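Local structure of AvrPib protein (Magnaporthe oryzae, 5Z1V) at residues Glu28-Gly32 and Glu33-Phe37; Phe37-Gly41 and Lys42-Val46. The protein is an avirulence effector of the rice blast fungus with a MAX fold, whose avirulence function depends on a positively charged surface patch and a stabilised hydrophobic core. One frame throughout, in Å; residues are numbered along the deposited sequence.

How the contacts relate
The chain lacks the first residues of the full protein, probably its signal peptide. Two turns, one at each end of strand 33-39, link three strands. From the N terminus, strand 22-29 ends at Val-29. Contact 1 then closes a tight turn over Pro-30 to Glu-33 and leads into strand 33-39. Contact 2 begins on Phe-37, where contact 1 ends, and closes the hairpin turn from Ile-39 to Lys-42 into strand 42-48. The two loops follow one another and do not nest or cross. Contact 1 joins one three-stranded antiparallel sheet to the other; contact 2 lies within the second. The two also touch: Glu-36 OE2 reaches Thr-45 OG1 at 3.0 Å, probably as a hydrogen bond.

Contact 1: residues Glu28-Gly32 and Glu33-Phe37; sequences EVPKG and ESREF
Glu-28 meets Phe-37 through its backbone. Its carbonyl O lies in the plane of the Phe-37 ring, at the edge, 3.9 Å from CZ.

Val-29 sends its two methyls to different partners. CG1 stands anti to the backbone N (chi1 177°) and rests 3.5 Å from Glu-33 O. CG2 turns the other way and packs against Phe-37, with CG2 3.8 Å from CE2, at the ring edge. The same methyl lies 4.1 Å from Arg-35 CB.

Pro-30 opens a type II beta turn that ends at Glu-33. The proline ring lies over one face of the Arg-35 guanidinium, offset toward its rim. The Glu-33 side chain crosses the proline ring at about a right angle. The exact place of its carboxylate is doubtful, because the model sets it too close to the Arg-35 end group, whose place is equally unsure. Arg-35 bends at chi2 (-61°), which folds its guanidinium back along its own strand. There NH1 donates to Ser-34 O at 2.8 Å, from above the carbonyl plane.

Gly-32 has a positive phi, as is usual for the third residue of a type II turn. The turn is closed by a weak bond from Glu-33 N to Pro-30 O, 3.2 Å long and bent to 128°.

The turn is the connection between the two sheets of this small beta fold. Val-29 is hydrogen-bonded through its backbone to Thr-13 of strand 13-19, and its side chain touches Val-48 of strand 42-48. Glu-33, Arg-35 and Phe-37 pair through their backbones with that same strand.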
loop_
_atom_site.group_PDB
_atom_site.type_symbol
_atom_site.label_atom_id
_atom_site.label_comp_id
_atom_site.label_asym_id
_atom_site.label_seq_id
_atom_site.Cartn_x
_atom_site.Cartn_y
_atom_site.Cartn_z
ATOM N N GLU A 28 -1.737 2.754 5.073
ATOM C CA GLU A 28 -1.283 1.795 6.081
ATOM C C GLU A 28 -2.023 0.474 5.930
ATOM O O GLU A 28 -3.254 0.459 5.811
ATOM C CB GLU A 28 -1.501 2.338 7.492
ATOM C CG GLU A 28 -0.725 3.580 7.800
ATOM C CD GLU A 28 -1.004 4.070 9.195
ATOM O OE1 GLU A 28 -0.120 3.906 10.053
ATOM O OE2 GLU A 28 -2.115 4.592 9.428
ATOM N N VAL A 29 -1.276 -0.631 5.948
ATOM C CA VAL A 29 -1.862 -1.969 5.809
ATOM C C VAL A 29 -1.108 -2.900 6.758
ATOM O O VAL A 29 0.122 -2.803 6.859
ATOM C CB VAL A 29 -1.790 -2.472 4.350
ATOM C CG1 VAL A 29 -2.335 -3.900 4.194
ATOM C CG2 VAL A 29 -2.551 -1.555 3.416
ATOM N N PRO A 30 -1.780 -3.798 7.479
ATOM C CA PRO A 30 -1.040 -4.744 8.320
ATOM C C PRO A 30 -0.315 -5.787 7.487
ATOM O O PRO A 30 -0.776 -6.201 6.416
ATOM C CB PRO A 30 -2.130 -5.390 9.186
ATOM C CG PRO A 30 -3.384 -5.210 8.413
ATOM C CD PRO A 30 -3.238 -3.926 7.645
ATOM N N LYS A 31 0.839 -6.214 8.005
ATOM C CA LYS A 31 1.577 -7.307 7.390
ATOM C C LYS A 31 0.686 -8.522 7.199
ATOM O O LYS A 31 -0.060 -8.916 8.100
ATOM C CB LYS A 31 2.787 -7.694 8.246
ATOM C CG LYS A 31 3.963 -6.769 8.136
ATOM C CD LYS A 31 5.135 -7.330 8.916
ATOM C CE LYS A 31 6.362 -6.435 8.810
ATOM N NZ LYS A 31 7.473 -6.951 9.660
ATOM N N GLY A 32 0.791 -9.136 6.028
ATOM C CA GLY A 32 0.041 -10.331 5.733
ATOM C C GLY A 32 -1.391 -10.096 5.338
ATOM O O GLY A 32 -2.173 -11.052 5.304
ATOM N N GLU A 33 -1.765 -8.859 5.016
ATOM C CA GLU A 33 -3.172 -8.561 4.760
ATOM C C GLU A 33 -3.290 -7.662 3.541
ATOM O O GLU A 33 -2.291 -7.155 3.021
ATOM C CB GLU A 33 -3.848 -7.898 5.966
ATOM C CG GLU A 33 -4.109 -8.869 7.129
ATOM C CD GLU A 33 -4.855 -8.214 8.271
ATOM O OE1 GLU A 33 -5.720 -7.363 7.999
ATOM O OE2 GLU A 33 -4.576 -8.534 9.444
ATOM N N SER A 34 -4.535 -7.477 3.097
ATOM C CA SER A 34 -4.883 -6.635 1.949
ATOM C C SER A 34 -6.003 -5.690 2.347
ATOM O O SER A 34 -6.891 -6.058 3.116
ATOM C CB SER A 34 -5.346 -7.468 0.741
ATOM O OG SER A 34 -4.373 -8.425 0.361
ATOM N N ARG A 35 -5.946 -4.466 1.826
ATOM C CA ARG A 35 -6.970 -3.461 2.075
ATOM C C ARG A 35 -7.320 -2.753 0.771
ATOM O O ARG A 35 -6.479 -2.605 -0.107
ATOM C CB ARG A 35 -6.504 -2.444 3.126
ATOM C CG ARG A 35 -6.346 -3.030 4.520
ATOM C CD ARG A 35 -7.673 -3.575 5.063
ATOM N NE ARG A 35 -7.524 -4.032 6.447
ATOM C CZ ARG A 35 -7.306 -5.295 6.810
ATOM N NH1 ARG A 35 -7.226 -6.257 5.903
ATOM N NH2 ARG A 35 -7.175 -5.607 8.097
ATOM N N GLU A 36 -8.571 -2.301 0.662
ATOM C CA GLU A 36 -9.049 -1.518 -0.479
ATOM C C GLU A 36 -8.870 -0.021 -0.231
ATOM O O GLU A 36 -9.140 0.478 0.862
ATOM C CB GLU A 36 -10.536 -1.805 -0.718
ATOM C CG GLU A 36 -11.056 -1.511 -2.117
ATOM C CD GLU A 36 -10.571 -2.522 -3.141
ATOM O OE1 GLU A 36 -10.616 -2.208 -4.346
ATOM O OE2 GLU A 36 -10.145 -3.630 -2.736
ATOM N N PHE A 37 -8.463 0.700 -1.267
ATOM C CA PHE A 37 -8.374 2.150 -1.224
ATOM C C PHE A 37 -8.925 2.736 -2.506
ATOM O O PHE A 37 -8.746 2.171 -3.587
ATOM C CB PHE A 37 -6.929 2.633 -1.037
ATOM C CG PHE A 37 -6.342 2.204 0.248
ATOM C CD1 PHE A 37 -6.509 2.967 1.381
ATOM C CD2 PHE A 37 -5.652 1.010 0.333
ATOM C CE1 PHE A 37 -5.996 2.541 2.603
ATOM C CE2 PHE A 37 -5.130 0.586 1.524
ATOM C CZ PHE A 37 -5.302 1.356 2.672
#

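Contact 2: residues Phe37-Gly41 and Lys42-Val46; sequences FNIRG and KYFTV
Phe-37 and Phe-44 form an antiparallel hydrogen-bonded pair. Phe-37 N to Phe-44 O and Phe-44 N to Phe-37 O are both 2.8 Å. A second such pair, Ile-39 with Lys-42, closes the type I' turn of a two-residue beta hairpin. Ile-39 N donates to Lys-42 O at 2.8 Å. The return bond, from Lys-42 N to Ile-39 O, is 3.0 Å.

Polar groups also meet at the turn. Asn-38 OD1 accepts from Gly-41 N at 2.9 Å, an Asx motif, with the donor in the carbonyl plane of the amide. A water bridges Arg-40 O and Lys-42 NZ.

On the face of Asn-38 and Tyr-43, the amide ND2 sits over one face of the tyrosine ring, 3.5 Å from CZ and offset toward the rim. With CG anti to the backbone N (chi1 -174°), the Asn-38 amide is carried across toward Tyr-43 and the turn, so that ND2 lies over the ring while OD1 meets Gly-41 N. The amide plane stands 69° from the ring.

On the face of Phe-37, Ile-39 and Phe-44 the contacts are apolar. Ile-39 crosses Phe-44 at about a right angle, with CG1 3.8 Å from CD1. Phe-37 CD2 meets Val-46 CG2 at 3.8 Å.

This face turns toward the other sheet. Val-46 touches Val-29 and Phe-37 touches Val-27, both of strand 22-29; Phe-44 meets the Tyr-61 ring and packs on Ile-56 of its own sheet. Strand 54-56 flanks strand 42-48 on the side away from strand 33-39.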
loop_
_atom_site.group_PDB
_atom_site.type_symbol
_atom_site.label_atom_id
_atom_site.label_comp_id
_atom_site.label_asym_id
_atom_site.label_seq_id
_atom_site.Cartn_x
_atom_site.Cartn_y
_atom_site.Cartn_z
ATOM N N PHE A 37 -8.463 0.700 -1.267
ATOM C CA PHE A 37 -8.374 2.150 -1.224
ATOM C C PHE A 37 -8.925 2.736 -2.506
ATOM O O PHE A 37 -8.746 2.171 -3.587
ATOM C CB PHE A 37 -6.929 2.633 -1.037
ATOM C CG PHE A 37 -6.342 2.204 0.248
ATOM C CD1 PHE A 37 -6.509 2.967 1.381
ATOM C CD2 PHE A 37 -5.652 1.010 0.333
ATOM C CE1 PHE A 37 -5.996 2.541 2.603
ATOM C CE2 PHE A 37 -5.130 0.586 1.524
ATOM C CZ PHE A 37 -5.302 1.356 2.672
ATOM N N ASN A 38 -9.572 3.891 -2.384
ATOM C CA ASN A 38 -9.953 4.706 -3.525
ATOM C C ASN A 38 -8.867 5.768 -3.716
ATOM O O ASN A 38 -8.685 6.644 -2.863
ATOM C CB ASN A 38 -11.317 5.348 -3.259
ATOM C CG ASN A 38 -11.861 6.111 -4.450
ATOM O OD1 ASN A 38 -11.178 6.947 -5.035
ATOM N ND2 ASN A 38 -13.120 5.858 -4.784
ATOM N N ILE A 39 -8.140 5.695 -4.817
ATOM C CA ILE A 39 -7.103 6.674 -5.110
ATOM C C ILE A 39 -7.552 7.430 -6.341
ATOM O O ILE A 39 -7.724 6.829 -7.409
ATOM C CB ILE A 39 -5.729 6.026 -5.330
ATOM C CG1 ILE A 39 -5.358 5.062 -4.190
ATOM C CG2 ILE A 39 -4.675 7.121 -5.467
ATOM C CD1 ILE A 39 -5.286 5.695 -2.838
ATOM N N ARG A 40 -7.784 8.739 -6.172
ATOM C CA ARG A 40 -8.201 9.643 -7.249
ATOM C C ARG A 40 -9.373 9.075 -8.052
ATOM O O ARG A 40 -9.448 9.229 -9.273
ATOM C CB ARG A 40 -7.023 10.004 -8.169
ATOM C CG ARG A 40 -5.772 10.534 -7.445
ATOM C CD ARG A 40 -6.034 11.845 -6.674
ATOM N NE ARG A 40 -4.823 12.353 -6.009
ATOM C CZ ARG A 40 -4.028 13.275 -6.536
ATOM N NH1 ARG A 40 -4.320 13.794 -7.722
ATOM N NH2 ARG A 40 -2.949 13.674 -5.887
ATOM N N GLY A 41 -10.313 8.439 -7.362
ATOM C CA GLY A 41 -11.519 7.959 -8.004
ATOM C C GLY A 41 -11.486 6.537 -8.529
ATOM O O GLY A 41 -12.471 6.097 -9.132
ATOM N N LYS A 42 -10.397 5.805 -8.340
ATOM C CA LYS A 42 -10.328 4.411 -8.758
ATOM C C LYS A 42 -10.035 3.540 -7.544
ATOM O O LYS A 42 -9.333 3.957 -6.629
ATOM C CB LYS A 42 -9.234 4.194 -9.815
ATOM C CG LYS A 42 -9.453 4.924 -11.116
ATOM C CD LYS A 42 -10.424 4.177 -12.012
ATOM C CE LYS A 42 -10.866 5.054 -13.190
ATOM N NZ LYS A 42 -11.972 5.985 -12.802
ATOM N N TYR A 43 -10.552 2.317 -7.542
ATOM C CA TYR A 43 -10.292 1.421 -6.434
ATOM C C TYR A 43 -9.081 0.536 -6.708
ATOM O O TYR A 43 -8.871 0.063 -7.830
ATOM C CB TYR A 43 -11.514 0.553 -6.141
ATOM C CG TYR A 43 -12.657 1.326 -5.532
ATOM C CD1 TYR A 43 -12.699 1.580 -4.164
ATOM C CD2 TYR A 43 -13.678 1.818 -6.324
ATOM C CE1 TYR A 43 -13.745 2.299 -3.601
ATOM C CE2 TYR A 43 -14.729 2.525 -5.770
ATOM C CZ TYR A 43 -14.755 2.763 -4.419
ATOM O OH TYR A 43 -15.809 3.474 -3.889
ATOM N N PHE A 44 -8.306 0.305 -5.652
ATOM C CA PHE A 44 -7.085 -0.484 -5.673
ATOM C C PHE A 44 -7.021 -1.358 -4.436
ATOM O O PHE A 44 -7.412 -0.933 -3.352
ATOM C CB PHE A 44 -5.853 0.415 -5.693
ATOM C CG PHE A 44 -5.777 1.273 -6.896
ATOM C CD1 PHE A 44 -6.354 2.530 -6.901
ATOM C CD2 PHE A 44 -5.129 0.820 -8.034
ATOM C CE1 PHE A 44 -6.288 3.332 -8.020
ATOM C CE2 PHE A 44 -5.052 1.620 -9.160
ATOM C CZ PHE A 44 -5.637 2.880 -9.154
ATOM N N THR A 45 -6.531 -2.571 -4.593
ATOM C CA THR A 45 -6.180 -3.418 -3.455
ATOM C C THR A 45 -4.691 -3.255 -3.186
ATOM O O THR A 45 -3.883 -3.414 -4.101
ATOM C CB THR A 45 -6.489 -4.895 -3.722
ATOM O OG1 THR A 45 -7.859 -5.047 -4.119
ATOM C CG2 THR A 45 -6.241 -5.722 -2.467
ATOM N N VAL A 46 -4.330 -2.910 -1.948
ATOM C CA VAL A 46 -2.939 -2.857 -1.507
ATOM C C VAL A 46 -2.709 -4.004 -0.533
ATOM O O VAL A 46 -3.423 -4.125 0.468
ATOM C CB VAL A 46 -2.594 -1.513 -0.835
ATOM C CG1 VAL A 46 -1.146 -1.562 -0.287
ATOM C CG2 VAL A 46 -2.778 -0.364 -1.826
HETATM O O HOH W 1 -10.236 8.356 -11.922
#